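Local coordinates for protein alpha-/beta-galactoside alpha-2,3-sialyltransferase (PDB 2ZWI) that probably transfers sialic acid from a CMP-linked donor to galactosides through an alpha-2,3 linkage, as a GT-B-type glycosyltransferase that binds CMP and zinc, at residues M20-N25 / W200-T205. Numbering follows the deposited sequence.
Sequences MTQIIN and WDYFTT
The phenol oxygen of Tyr-202 and the amide oxygen of Gln-22 approach to 2.7 Å (OH to OE1), a weak hydrogen bond that ties the loop after strand 195-197 to helix 14-26. In this GT-B fold, helix 14-26 follows the first strand of the N-terminal parallel sheet, while the loop leads from the edge strand of the same sheet into helix 208-218. Gln-22 reaches the phenol by folding: its chain bends at chi2 (-82°), which carries the carboxamide across toward the ring. The amide plane stands 73° from that of the ring and OE1 comes in obliquely, 3.3 Å from CZ of Tyr-202. The other arm of the amide, NE2 of Gln-22, makes a weak hydrogen bond to the hydroxyl of Tyr-110.

Thr-21 and Asn-25, one turn apart on the same helix, also touch the ring of Tyr-202. Thr-21 lays its methyl group over one face of the ring, a CH-pi contact in which CG2 lies 3.8 Å from the centroid of the Tyr-202 ring, displaced toward the CG and CD1 atoms. With CG2 of Thr-21 anti to the backbone N, its OG1 is turned back to hydrogen-bond the carbonyl of Ile-17, so the methyl, and not the hydroxyl, meets the aromatic surface. Phe-214 of helix 208-218 and Met-310 of helix 305-310 also touch Thr-21. Its side chain is about 8 Å from that of Glu-306, a CMP-binding residue, and about 13 Å from the nucleotide itself, so the contact lies near the CMP pocket but does not reach the nucleotide. Asn-25 meets the edge of the ring in van der Waals contact, its amide turned 70° from the ring plane and ND2 lying in that plane, 3.9 Å from CE2 of Tyr-202.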
loop_
_atom_site.group_PDB
_atom_site.type_symbol
_atom_site.label_atom_id
_atom_site.label_comp_id
_atom_site.label_asym_id
_atom_site.label_seq_id
_atom_site.Cartn_x
_atom_site.Cartn_y
_atom_site.Cartn_z
ATOM N N MET A 20 -11.092 -0.637 2.727
ATOM C CA MET A 20 -12.024 -0.152 3.765
ATOM C C MET A 20 -12.623 1.191 3.346
ATOM O O MET A 20 -13.829 1.404 3.405
ATOM C CB MET A 20 -11.311 0.011 5.115
ATOM C CG MET A 20 -10.884 -1.277 5.801
ATOM S SD MET A 20 -9.764 -0.944 7.176
ATOM C CE MET A 20 -9.666 -2.560 7.932
ATOM N N THR A 21 -11.763 2.093 2.896
ATOM C CA THR A 21 -12.192 3.434 2.521
ATOM C C THR A 21 -13.181 3.445 1.337
ATOM O O THR A 21 -14.147 4.196 1.353
ATOM C CB THR A 21 -10.973 4.338 2.260
ATOM O OG1 THR A 21 -10.090 4.276 3.393
ATOM C CG2 THR A 21 -11.400 5.766 2.061
ATOM N N GLN A 22 -12.937 2.609 0.325
ATOM C CA GLN A 22 -13.859 2.476 -0.813
ATOM C C GLN A 22 -15.227 1.913 -0.409
ATOM O O GLN A 22 -16.270 2.392 -0.880
ATOM C CB GLN A 22 -13.235 1.600 -1.909
ATOM C CG GLN A 22 -11.879 2.102 -2.429
ATOM C CD GLN A 22 -12.003 3.196 -3.477
ATOM O OE1 GLN A 22 -12.488 4.295 -3.202
ATOM N NE2 GLN A 22 -11.545 2.900 -4.691
ATOM N N ILE A 23 -15.223 0.895 0.453
ATOM C CA ILE A 23 -16.463 0.309 0.975
ATOM C C ILE A 23 -17.284 1.421 1.626
ATOM O O ILE A 23 -18.463 1.584 1.315
ATOM C CB ILE A 23 -16.200 -0.816 2.017
ATOM C CG1 ILE A 23 -15.720 -2.101 1.324
ATOM C CG2 ILE A 23 -17.462 -1.069 2.883
ATOM C CD1 ILE A 23 -15.071 -3.144 2.283
ATOM N N ILE A 24 -16.631 2.203 2.484
ATOM C CA ILE A 24 -17.280 3.303 3.210
ATOM C C ILE A 24 -17.775 4.385 2.241
ATOM O O ILE A 24 -18.900 4.871 2.375
ATOM C CB ILE A 24 -16.334 3.896 4.285
ATOM C CG1 ILE A 24 -16.001 2.852 5.361
ATOM C CG2 ILE A 24 -16.918 5.154 4.919
ATOM C CD1 ILE A 24 -14.676 3.162 6.102
ATOM N N ASN A 25 -16.948 4.731 1.256
ATOM C CA ASN A 25 -17.298 5.778 0.306
ATOM C C ASN A 25 -18.491 5.373 -0.547
ATOM O O ASN A 25 -19.414 6.165 -0.756
ATOM C CB ASN A 25 -16.115 6.118 -0.605
ATOM C CG ASN A 25 -16.387 7.328 -1.483
ATOM O OD1 ASN A 25 -16.687 8.412 -0.984
ATOM N ND2 ASN A 25 -16.277 7.146 -2.790
ATOM N N TRP A 200 -6.459 10.069 -1.255
ATOM C CA TRP A 200 -6.267 10.121 0.191
ATOM C C TRP A 200 -7.074 11.248 0.854
ATOM O O TRP A 200 -6.921 11.529 2.051
ATOM C CB TRP A 200 -4.768 10.235 0.520
ATOM C CG TRP A 200 -3.945 9.026 0.055
ATOM C CD1 TRP A 200 -3.175 8.937 -1.072
ATOM C CD2 TRP A 200 -3.830 7.751 0.715
ATOM N NE1 TRP A 200 -2.591 7.691 -1.156
ATOM C CE2 TRP A 200 -2.976 6.944 -0.076
ATOM C CE3 TRP A 200 -4.358 7.218 1.898
ATOM C CZ2 TRP A 200 -2.647 5.631 0.271
ATOM C CZ3 TRP A 200 -4.039 5.899 2.244
ATOM C CH2 TRP A 200 -3.178 5.128 1.435
ATOM N N ASP A 201 -7.959 11.861 0.081
ATOM C CA ASP A 201 -8.723 13.027 0.538
ATOM C C ASP A 201 -10.198 12.692 0.745
ATOM O O ASP A 201 -11.051 13.579 0.694
ATOM C CB ASP A 201 -8.572 14.173 -0.470
ATOM C CG ASP A 201 -9.058 13.798 -1.867
ATOM O OD1 ASP A 201 -9.466 12.635 -2.095
ATOM O OD2 ASP A 201 -9.040 14.680 -2.753
ATOM N N TYR A 202 -10.489 11.413 0.966
ATOM C CA TYR A 202 -11.861 10.954 1.200
ATOM C C TYR A 202 -12.535 11.649 2.382
ATOM O O TYR A 202 -13.737 11.941 2.333
ATOM C CB TYR A 202 -11.894 9.430 1.404
ATOM C CG TYR A 202 -11.640 8.647 0.138
ATOM C CD1 TYR A 202 -10.353 8.225 -0.200
ATOM C CD2 TYR A 202 -12.690 8.326 -0.728
ATOM C CE1 TYR A 202 -10.113 7.511 -1.367
ATOM C CE2 TYR A 202 -12.462 7.610 -1.897
ATOM C CZ TYR A 202 -11.173 7.199 -2.208
ATOM O OH TYR A 202 -10.943 6.497 -3.374
ATOM N N PHE A 203 -11.769 11.927 3.436
ATOM C CA PHE A 203 -12.336 12.540 4.643
ATOM C C PHE A 203 -12.908 13.941 4.410
ATOM O O PHE A 203 -13.717 14.419 5.195
ATOM C CB PHE A 203 -11.328 12.535 5.800
ATOM C CG PHE A 203 -11.449 11.339 6.705
ATOM C CD1 PHE A 203 -11.526 10.044 6.179
ATOM C CD2 PHE A 203 -11.461 11.500 8.092
ATOM C CE1 PHE A 203 -11.647 8.928 7.026
ATOM C CE2 PHE A 203 -11.565 10.385 8.946
ATOM C CZ PHE A 203 -11.658 9.103 8.410
ATOM N N THR A 204 -12.483 14.586 3.328
ATOM C CA THR A 204 -12.982 15.907 2.945
ATOM C C THR A 204 -14.486 15.857 2.618
ATOM O O THR A 204 -15.202 16.820 2.878
ATOM C CB THR A 204 -12.132 16.481 1.769
ATOM O OG1 THR A 204 -10.791 16.687 2.233
ATOM C CG2 THR A 204 -12.665 17.794 1.235
ATOM N N THR A 205 -14.962 14.728 2.090
ATOM C CA THR A 205 -16.371 14.588 1.704
ATOM C C THR A 205 -17.192 13.644 2.599
ATOM O O THR A 205 -18.421 13.611 2.497
ATOM C CB THR A 205 -16.532 14.172 0.222
ATOM O OG1 THR A 205 -15.824 12.951 -0.023
ATOM C CG2 THR A 205 -15.997 15.252 -0.714
#